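Insulinase family protease (Yersinia pestis, PDB 3GO9) is a predicted peptidase of the insulinase (M16) family, many of whose members are zinc metallopeptidases; its own substrate is not established. Local coordinates at residues 40-45 / 389-394; 24-29 / 403-408; 343-348 / 458-463. All coordinates share one frame; numbering follows the deposited sequence. Where two conformers were deposited one is given.

Interaction 1 of 3, residues 40-45 / 389-394. With ZN (zinc ion), chain B.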
loop_
_atom_site.group_PDB
_atom_site.type_symbol
_atom_site.label_atom_id
_atom_site.label_comp_id
_atom_site.label_asym_id
_atom_site.label_seq_id
_atom_site.Cartn_x
_atom_site.Cartn_y
_atom_site.Cartn_z
ATOM N N LEU A 40 -3.957 -18.620 1.520
ATOM C CA LEU A 40 -5.330 -18.464 1.173
ATOM C C LEU A 40 -5.646 -19.417 0.021
ATOM O O LEU A 40 -5.269 -19.154 -1.112
ATOM C CB LEU A 40 -5.632 -17.009 0.724
ATOM C CG LEU A 40 -7.109 -16.726 0.403
ATOM C CD1 LEU A 40 -8.016 -16.967 1.611
ATOM C CD2 LEU A 40 -7.364 -15.320 -0.206
ATOM N N ALA A 41 -6.320 -20.537 0.302
ATOM C CA ALA A 41 -6.764 -21.401 -0.793
ATOM C C ALA A 41 -7.970 -20.765 -1.500
ATOM O O ALA A 41 -8.897 -20.275 -0.832
ATOM C CB ALA A 41 -7.156 -22.797 -0.223
ATOM N N THR A 42 -8.000 -20.834 -2.840
ATOM C CA THR A 42 -9.050 -20.178 -3.622
ATOM C C THR A 42 -9.705 -21.178 -4.585
ATOM O O THR A 42 -9.497 -21.141 -5.801
ATOM C CB THR A 42 -8.477 -18.983 -4.398
ATOM O OG1 THR A 42 -7.461 -19.438 -5.305
ATOM C CG2 THR A 42 -7.921 -17.936 -3.408
ATOM N N PRO A 43 -10.539 -22.038 -4.037
ATOM C CA PRO A 43 -11.215 -22.969 -4.942
ATOM C C PRO A 43 -12.219 -22.248 -5.844
ATOM O O PRO A 43 -12.633 -22.839 -6.834
ATOM C CB PRO A 43 -11.934 -23.923 -3.963
ATOM C CG PRO A 43 -12.057 -23.177 -2.718
ATOM C CD PRO A 43 -10.834 -22.331 -2.627
ATOM N N GLN A 44 -12.653 -21.043 -5.492
ATOM C CA GLN A 44 -13.486 -20.206 -6.366
ATOM C C GLN A 44 -12.707 -19.635 -7.553
ATOM O O GLN A 44 -13.316 -19.086 -8.499
ATOM C CB GLN A 44 -14.138 -19.060 -5.576
ATOM C CG GLN A 44 -13.269 -17.839 -5.233
ATOM C CD GLN A 44 -12.247 -18.059 -4.127
ATOM O OE1 GLN A 44 -12.169 -19.157 -3.503
ATOM N NE2 GLN A 44 -11.439 -16.995 -3.858
ATOM N N ARG A 45 -11.375 -19.702 -7.510
ATOM C CA ARG A 45 -10.530 -19.287 -8.638
ATOM C C ARG A 45 -9.700 -20.493 -9.103
ATOM O O ARG A 45 -8.478 -20.492 -8.993
ATOM C CB ARG A 45 -9.613 -18.122 -8.194
ATOM C CG ARG A 45 -10.287 -16.843 -7.651
ATOM C CD ARG A 45 -11.116 -16.176 -8.682
ATOM N NE ARG A 45 -10.289 -15.621 -9.765
ATOM C CZ ARG A 45 -10.788 -14.916 -10.779
ATOM N NH1 ARG A 45 -12.108 -14.716 -10.891
ATOM N NH2 ARG A 45 -9.966 -14.441 -11.706
ATOM N N ASP A 389 -4.141 -12.186 -7.747
ATOM C CA ASP A 389 -3.208 -11.095 -7.430
ATOM C C ASP A 389 -3.802 -9.919 -6.651
ATOM O O ASP A 389 -3.114 -9.241 -5.870
ATOM C CB ASP A 389 -2.446 -10.616 -8.648
ATOM C CG ASP A 389 -3.245 -9.676 -9.533
ATOM O OD1 ASP A 389 -3.353 -8.499 -9.203
ATOM O OD2 ASP A 389 -3.770 -10.150 -10.532
ATOM N N ILE A 390 -5.106 -9.671 -6.839
ATOM C CA ILE A 390 -5.817 -8.657 -6.092
ATOM C C ILE A 390 -6.065 -9.102 -4.651
ATOM O O ILE A 390 -5.867 -8.301 -3.691
ATOM C CB ILE A 390 -7.121 -8.192 -6.802
ATOM C CG1 ILE A 390 -6.752 -7.544 -8.147
ATOM C CG2 ILE A 390 -7.910 -7.201 -5.883
ATOM C CD1 ILE A 390 -7.956 -7.316 -9.068
ATOM N N LEU A 391 -6.472 -10.373 -4.475
ATOM C CA LEU A 391 -6.568 -10.940 -3.144
ATOM C C LEU A 391 -5.228 -10.769 -2.411
ATOM O O LEU A 391 -5.192 -10.465 -1.204
ATOM C CB LEU A 391 -6.967 -12.426 -3.199
ATOM C CG LEU A 391 -8.317 -12.754 -3.797
ATOM C CD1 LEU A 391 -8.530 -14.304 -3.930
ATOM C CD2 LEU A 391 -9.461 -12.109 -2.999
HETATM N N MSE A 392 -4.140 -11.039 -3.128
HETATM C CA MSE A 392 -2.804 -10.944 -2.528
HETATM C C MSE A 392 -2.471 -9.522 -2.148
HETATM O O MSE A 392 -2.008 -9.287 -1.018
HETATM C CB MSE A 392 -1.719 -11.536 -3.427
HETATM C CG MSE A 392 -0.349 -11.354 -2.872
HETATM SE SE MSE A 392 -0.100 -12.443 -1.224
HETATM C CE MSE A 392 0.235 -14.127 -2.101
ATOM N N SER A 393 -2.655 -8.561 -3.074
ATOM C CA SER A 393 -2.281 -7.185 -2.766
ATOM C C SER A 393 -3.109 -6.622 -1.636
ATOM O O SER A 393 -2.624 -5.835 -0.832
ATOM C CB SER A 393 -2.269 -6.295 -3.998
ATOM O OG SER A 393 -3.506 -6.327 -4.624
ATOM N N GLN A 394 -4.383 -7.014 -1.563
ATOM C CA GLN A 394 -5.239 -6.591 -0.463
ATOM C C GLN A 394 -4.717 -7.096 0.866
ATOM O O GLN A 394 -4.667 -6.333 1.843
ATOM C CB GLN A 394 -6.681 -7.060 -0.682
ATOM C CG GLN A 394 -7.406 -6.283 -1.761
ATOM C CD GLN A 394 -8.877 -6.602 -1.908
ATOM O OE1 GLN A 394 -9.456 -7.414 -1.159
ATOM N NE2 GLN A 394 -9.495 -6.005 -2.943
HETATM ZN ZN ZN B . -3.516 -12.060 -11.992
HETATM O O HOH W 1 -2.828 -13.621 -10.376
HETATM O O HOH W 2 -4.317 -14.020 -13.183
#

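Interaction 2 of 3, residues 24-29 / 403-408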
loop_
_atom_site.group_PDB
_atom_site.type_symbol
_atom_site.label_atom_id
_atom_site.label_comp_id
_atom_site.label_asym_id
_atom_site.label_seq_id
_atom_site.Cartn_x
_atom_site.Cartn_y
_atom_site.Cartn_z
ATOM N N PRO A 24 -10.848 -16.406 8.838
ATOM C CA PRO A 24 -10.271 -17.732 9.030
ATOM C C PRO A 24 -9.897 -18.385 7.696
ATOM O O PRO A 24 -9.166 -19.365 7.699
ATOM C CB PRO A 24 -11.411 -18.508 9.741
ATOM C CG PRO A 24 -12.611 -17.889 9.267
ATOM C CD PRO A 24 -12.299 -16.410 9.131
ATOM N N ALA A 25 -10.308 -17.802 6.575
ATOM C CA ALA A 25 -9.875 -18.291 5.277
ATOM C C ALA A 25 -8.338 -18.210 5.118
ATOM O O ALA A 25 -7.751 -19.016 4.359
ATOM C CB ALA A 25 -10.535 -17.531 4.196
ATOM N N TRP A 26 -7.698 -17.268 5.807
ATOM C CA TRP A 26 -6.239 -17.121 5.799
ATOM C C TRP A 26 -5.630 -18.000 6.861
ATOM O O TRP A 26 -5.650 -17.595 8.060
ATOM C CB TRP A 26 -5.807 -15.675 5.990
ATOM C CG TRP A 26 -5.825 -14.881 4.741
ATOM C CD1 TRP A 26 -6.793 -14.075 4.294
ATOM C CD2 TRP A 26 -4.800 -14.848 3.782
ATOM N NE1 TRP A 26 -6.447 -13.505 3.122
ATOM C CE2 TRP A 26 -5.212 -13.988 2.756
ATOM C CE3 TRP A 26 -3.563 -15.489 3.684
ATOM C CZ2 TRP A 26 -4.439 -13.723 1.668
ATOM C CZ3 TRP A 26 -2.771 -15.210 2.600
ATOM C CH2 TRP A 26 -3.217 -14.328 1.592
ATOM N N GLN A 27 -5.128 -19.175 6.434
ATOM C CA GLN A 27 -4.447 -20.153 7.250
ATOM C C GLN A 27 -3.071 -19.628 7.566
ATOM O O GLN A 27 -2.388 -19.102 6.695
ATOM C CB GLN A 27 -4.284 -21.487 6.553
ATOM C CG GLN A 27 -5.584 -22.040 5.919
ATOM C CD GLN A 27 -5.374 -23.286 5.116
ATOM O OE1 GLN A 27 -5.877 -23.397 3.986
ATOM N NE2 GLN A 27 -4.616 -24.240 5.677
ATOM N N GLN A 28 -2.654 -19.767 8.804
ATOM C CA GLN A 28 -1.327 -19.244 9.163
ATOM C C GLN A 28 -0.543 -20.223 9.982
ATOM O O GLN A 28 -1.090 -21.066 10.698
ATOM C CB GLN A 28 -1.497 -17.984 9.946
ATOM C CG GLN A 28 -2.405 -16.941 9.248
ATOM C CD GLN A 28 -2.529 -15.693 10.027
ATOM O OE1 GLN A 28 -1.940 -14.677 9.693
ATOM N NE2 GLN A 28 -3.326 -15.743 11.085
ATOM N N GLY A 29 0.761 -20.171 9.857
ATOM C CA GLY A 29 1.606 -20.991 10.697
ATOM C C GLY A 29 2.954 -20.334 10.912
ATOM O O GLY A 29 3.284 -19.309 10.282
ATOM N N VAL A 403 -4.494 -2.345 8.383
ATOM C CA VAL A 403 -5.905 -2.074 8.112
ATOM C C VAL A 403 -6.613 -3.449 8.147
ATOM O O VAL A 403 -6.423 -4.285 7.257
ATOM C CB VAL A 403 -6.116 -1.413 6.741
ATOM C CG1 VAL A 403 -7.570 -1.070 6.550
ATOM C CG2 VAL A 403 -5.272 -0.138 6.647
ATOM N N VAL A 404 -7.420 -3.658 9.178
ATOM C CA VAL A 404 -7.880 -5.019 9.574
ATOM C C VAL A 404 -8.669 -5.826 8.527
ATOM O O VAL A 404 -9.524 -5.278 7.791
ATOM C CB VAL A 404 -8.699 -4.979 10.934
ATOM C CG1 VAL A 404 -10.018 -4.285 10.747
ATOM C CG2 VAL A 404 -8.843 -6.409 11.499
ATOM N N ASP A 405 -8.377 -7.125 8.481
ATOM C CA ASP A 405 -9.042 -8.093 7.568
ATOM C C ASP A 405 -9.926 -9.050 8.353
ATOM O O ASP A 405 -9.445 -9.841 9.157
ATOM C CB ASP A 405 -7.978 -8.878 6.762
ATOM C CG ASP A 405 -8.556 -9.801 5.730
ATOM O OD1 ASP A 405 -9.809 -10.039 5.769
ATOM O OD2 ASP A 405 -7.689 -10.388 4.951
ATOM N N ILE A 406 -11.227 -8.920 8.180
ATOM C CA ILE A 406 -12.181 -9.636 8.990
ATOM C C ILE A 406 -12.939 -10.694 8.199
ATOM O O ILE A 406 -13.024 -10.579 6.985
ATOM C CB ILE A 406 -13.176 -8.699 9.728
ATOM C CG1 ILE A 406 -14.028 -7.858 8.826
ATOM C CG2 ILE A 406 -12.358 -7.862 10.711
ATOM C CD1 ILE A 406 -15.145 -7.157 9.586
ATOM N N ALA A 407 -13.509 -11.682 8.899
ATOM C CA ALA A 407 -14.338 -12.704 8.225
ATOM C C ALA A 407 -15.398 -12.037 7.375
ATOM O O ALA A 407 -16.047 -11.094 7.811
ATOM C CB ALA A 407 -14.995 -13.626 9.267
ATOM N N PRO A 408 -15.611 -12.536 6.152
ATOM C CA PRO A 408 -16.521 -11.799 5.275
ATOM C C PRO A 408 -17.968 -11.829 5.761
ATOM O O PRO A 408 -18.686 -10.845 5.554
ATOM C CB PRO A 408 -16.339 -12.492 3.904
ATOM C CG PRO A 408 -15.624 -13.794 4.201
ATOM C CD PRO A 408 -14.800 -13.548 5.440
HETATM O O HOH W 3 -9.267 -12.018 3.493
#

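Interaction 3 of 3, residues 343-348 / 458-463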
loop_
_atom_site.group_PDB
_atom_site.type_symbol
_atom_site.label_atom_id
_atom_site.label_comp_id
_atom_site.label_asym_id
_atom_site.label_seq_id
_atom_site.Cartn_x
_atom_site.Cartn_y
_atom_site.Cartn_z
ATOM N N ALA A 343 -9.635 29.775 -10.840
ATOM C CA ALA A 343 -11.060 29.479 -11.063
ATOM C C ALA A 343 -11.422 28.070 -10.601
ATOM O O ALA A 343 -12.444 27.859 -9.962
ATOM C CB ALA A 343 -11.422 29.664 -12.549
ATOM N N ASN A 344 -10.567 27.095 -10.914
ATOM C CA ASN A 344 -10.835 25.718 -10.591
ATOM C C ASN A 344 -10.716 25.425 -9.095
ATOM O O ASN A 344 -11.536 24.712 -8.514
ATOM C CB ASN A 344 -9.969 24.772 -11.451
ATOM C CG ASN A 344 -10.534 24.584 -12.855
ATOM O OD1 ASN A 344 -11.747 24.708 -13.035
ATOM N ND2 ASN A 344 -9.665 24.350 -13.859
HETATM N N MSE A 345 -9.724 26.038 -8.460
HETATM C CA MSE A 345 -9.622 25.972 -7.019
HETATM C C MSE A 345 -10.842 26.599 -6.330
HETATM O O MSE A 345 -11.383 26.053 -5.370
HETATM C CB MSE A 345 -8.375 26.659 -6.536
HETATM C CG MSE A 345 -8.209 26.601 -5.031
HETATM SE SE MSE A 345 -6.710 27.659 -4.306
HETATM C CE MSE A 345 -7.441 29.426 -4.552
ATOM N N THR A 346 -11.274 27.749 -6.848
ATOM C CA THR A 346 -12.449 28.448 -6.313
ATOM C C THR A 346 -13.702 27.568 -6.414
ATOM O O THR A 346 -14.505 27.495 -5.464
ATOM C CB THR A 346 -12.635 29.823 -7.031
ATOM O OG1 THR A 346 -11.535 30.693 -6.684
ATOM C CG2 THR A 346 -13.956 30.467 -6.590
ATOM N N PHE A 347 -13.860 26.882 -7.547
ATOM C CA PHE A 347 -14.968 25.950 -7.768
ATOM C C PHE A 347 -14.988 24.899 -6.669
ATOM O O PHE A 347 -16.007 24.670 -6.039
ATOM C CB PHE A 347 -14.838 25.233 -9.125
ATOM C CG PHE A 347 -15.750 24.043 -9.248
ATOM C CD1 PHE A 347 -17.123 24.227 -9.383
ATOM C CD2 PHE A 347 -15.269 22.749 -9.180
ATOM C CE1 PHE A 347 -17.983 23.137 -9.483
ATOM C CE2 PHE A 347 -16.149 21.631 -9.264
ATOM C CZ PHE A 347 -17.493 21.831 -9.399
ATOM N N VAL A 348 -13.855 24.247 -6.441
ATOM C CA VAL A 348 -13.806 23.208 -5.395
ATOM C C VAL A 348 -13.982 23.807 -3.982
ATOM O O VAL A 348 -14.666 23.235 -3.166
ATOM C CB VAL A 348 -12.525 22.350 -5.491
ATOM C CG1 VAL A 348 -12.444 21.372 -4.334
ATOM C CG2 VAL A 348 -12.499 21.596 -6.819
ATOM N N GLN A 458 -3.284 30.736 -1.219
ATOM C CA GLN A 458 -3.772 30.397 0.105
ATOM C C GLN A 458 -4.714 31.460 0.664
ATOM O O GLN A 458 -5.689 31.113 1.302
ATOM C CB GLN A 458 -2.614 30.199 1.092
ATOM C CG GLN A 458 -3.023 29.800 2.523
ATOM C CD GLN A 458 -3.405 28.351 2.681
ATOM O OE1 GLN A 458 -2.593 27.455 2.415
ATOM N NE2 GLN A 458 -4.637 28.100 3.110
ATOM N N GLU A 459 -4.389 32.739 0.447
ATOM C CA GLU A 459 -5.255 33.836 0.880
ATOM C C GLU A 459 -6.627 33.791 0.213
ATOM O O GLU A 459 -7.655 33.928 0.891
ATOM C CB GLU A 459 -4.579 35.180 0.618
ATOM C CG GLU A 459 -3.321 35.402 1.458
ATOM C CD GLU A 459 -2.694 36.757 1.204
ATOM O OE1 GLU A 459 -3.380 37.661 0.665
ATOM O OE2 GLU A 459 -1.516 36.928 1.549
ATOM N N ILE A 460 -6.632 33.573 -1.114
ATOM C CA ILE A 460 -7.861 33.414 -1.902
ATOM C C ILE A 460 -8.699 32.259 -1.355
ATOM O O ILE A 460 -9.890 32.393 -1.085
ATOM C CB ILE A 460 -7.531 33.201 -3.412
ATOM C CG1 ILE A 460 -6.987 34.489 -4.034
ATOM C CG2 ILE A 460 -8.742 32.735 -4.210
ATOM C CD1 ILE A 460 -6.391 34.309 -5.444
ATOM N N TYR A 461 -8.049 31.126 -1.144
ATOM C CA TYR A 461 -8.668 29.945 -0.573
ATOM C C TYR A 461 -9.245 30.249 0.806
ATOM O O TYR A 461 -10.401 29.905 1.107
ATOM C CB TYR A 461 -7.641 28.792 -0.478
ATOM C CG TYR A 461 -8.227 27.535 0.111
ATOM C CD1 TYR A 461 -8.878 26.598 -0.678
ATOM C CD2 TYR A 461 -8.115 27.256 1.471
ATOM C CE1 TYR A 461 -9.415 25.465 -0.123
ATOM C CE2 TYR A 461 -8.626 26.144 2.021
ATOM C CZ TYR A 461 -9.291 25.241 1.226
ATOM O OH TYR A 461 -9.814 24.102 1.745
ATOM N N ASN A 462 -8.441 30.887 1.653
ATOM C CA ASN A 462 -8.934 31.240 3.006
ATOM C C ASN A 462 -10.195 32.103 2.957
ATOM O O ASN A 462 -11.101 31.947 3.772
ATOM C CB ASN A 462 -7.837 31.935 3.805
ATOM C CG ASN A 462 -6.739 30.980 4.226
ATOM O OD1 ASN A 462 -6.881 29.745 4.130
ATOM N ND2 ASN A 462 -5.630 31.543 4.713
ATOM N N GLY A 463 -10.269 32.983 1.962
ATOM C CA GLY A 463 -11.445 33.844 1.799
ATOM C C GLY A 463 -12.723 33.038 1.609
ATOM O O GLY A 463 -13.750 33.324 2.212
#

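Interaction 1 of 3, residues 40-45 / 389-394
The amide of Gln-44 meets Leu-391 with its nitrogen end: NE2 lies 4.0 Å from the Leu-391 methyl CD1, a van der Waals touch. The glutamine chain turns about CB-CG (chi2 -74°), which brings the amide back to the leucine although its CB sets off in another direction. The same CD1 receives Thr-42 tip to tip, the methyl CG2 coming to 3.7 Å, while Leu-40 passes the leucine at about a right angle with its CD2 4.0 Å from CD1. One branch of Leu-391 thus makes the closest contact with all three partners, and Tyr-383 also packs on both Gln-44 and Leu-391. The chain 42-45 is folded by a type I turn, closed by Arg-45 N to Thr-42 O (2.9 Å). Two residues earlier on the helix the second flat group, the Asp-389 carboxylate, divides its oxygens: OD2 binds zinc at 2.4 Å, and OD1 forms a salt bridge with Arg-102. Asp-99, Glu-101, Asp-387 and two waters also bind the metal. The contact is helix-on-sheet packing, the end of strand 36-41 and its turn resting against helix 388-401, beside an acidic zinc site distinct from the one at His-72.

Interaction 2 of 3, residues 24-29 / 403-408
A loop leading into a helix N-terminus meets the edge strand 26-30 and the residues before it: Ala-407, the N-cap residue of helix 408-421, packs on Pro-24, and Asp-405 approaches Trp-26 of the edge-strand segment. The first pair is purely apolar. The proline ring offers its CD to the Ala-407 methyl CB at 3.9 Å, and the backbones come nearest at this point, with the two CA atoms 6.5 Å apart. The N-cap alanine has no polar side chain to receive a helix N-H, and Pro-408 after it has no backbone N-H to offer.

The second pair is polar and works through water. Carboxylate and indole cross at about a right angle, their planes 78° apart, and Asp-405 OD2 stays 3.8 Å from Trp-26 NE1. A water in the plane of the indole, at its edge, bridges them: it accepts a weak bond from Trp-26 NE1 at 3.2 Å and donates to Asp-405 OD2 at 2.7 Å. The aspartate has CG opposite the backbone N (chi1 -175°), which carries the carboxylate out from the loop to the water beside the indole. OD2 also forms a salt bridge with Arg-395, which in turn makes a cation-pi contact with the Trp-26 ring. Arginine, indole, water and carboxylate therefore form a closed polar cluster, which would fix the aspartate's rotation and probably stabilise its negative charge.

Strand 26-30 lies at one margin of the seven-stranded sheet, paired with strand 36-41 through Gln-27 to Leu-39 and Gly-29 to Trp-37, and Trp-26 packs on Gln-38 and Leu-40 of that neighbour. Helix 388-401 supplies Arg-395 and also Ser-398, which touches Asp-405; the loop 403-408 then carries the chain on into helix 408-421.

Interaction 3 of 3, residues 343-348 / 458-463
Met-345, present as selenomethionine, carries most of helix 343-348's side of the contact, reaching across to helix 458-463 with its terminal methyl. CE comes to 3.6 Å from Ile-460 CG2 and lies 3.9 Å from the backbone N of Tyr-461, while SE rests 4.1 Å from Tyr-461 CB. The chain runs extended as far as SE and then turns at its last torsion (chi3 72°), which lays the methyl against the helix backbone between the two side chains. It crosses Tyr-461 at about a right angle. One residue on, Thr-346 adds a looser touch, its OG1 4.3 Å from Ile-460 CG2; this hydroxyl is hydrogen-bonded to Thr-342 O, one turn back in its own helix. Phe-347 turns to another neighbour, packing on Ile-303, Val-306 and Leu-307 of helix 283-309.

On the partner helix, Gln-458 NE2 donates to Asn-462 OD1 at 3.0 Å, a bond spanning one turn with an N-H...O angle of 156°. That OD1 also sits at the edge of the Tyr-461 ring, in its plane.

The axes of segments 343-348 and 458-463 run roughly parallel, crossing at -29° with a closest approach of 10.1 Å. Helix 341-358 packs on helix 283-309 through Phe-347 and on 454-465, the last helix modelled, through Met-345. Tyr-461 extends the pairing to Ala-349 and Leu-352, Met-345 also meets Leu-457, and Thr-346 meets Ile-464.

How the interactions relate
Interactions 1 and 2 touch: Leu-40 CB lies 3.6 Å from Trp-26 CZ2, and their strands, 36-41 and 26-30, are neighbours in the seven-stranded sheet. Helix 388-401 serves both, packing directly in interaction 1 and lending Arg-395 to interaction 2, which encloses interaction 1 along the chain. Interaction 1 is buried and largely aliphatic, beside a zinc site; interaction 2, at the sheet's margin and only partly buried, joins an apolar pair to a water-bridged, charged one. Interaction 3, also partly buried, lies about 44 Å from either, centre to centre, across the chain's middle. It joins two helices by apolar packing around one selenomethionine.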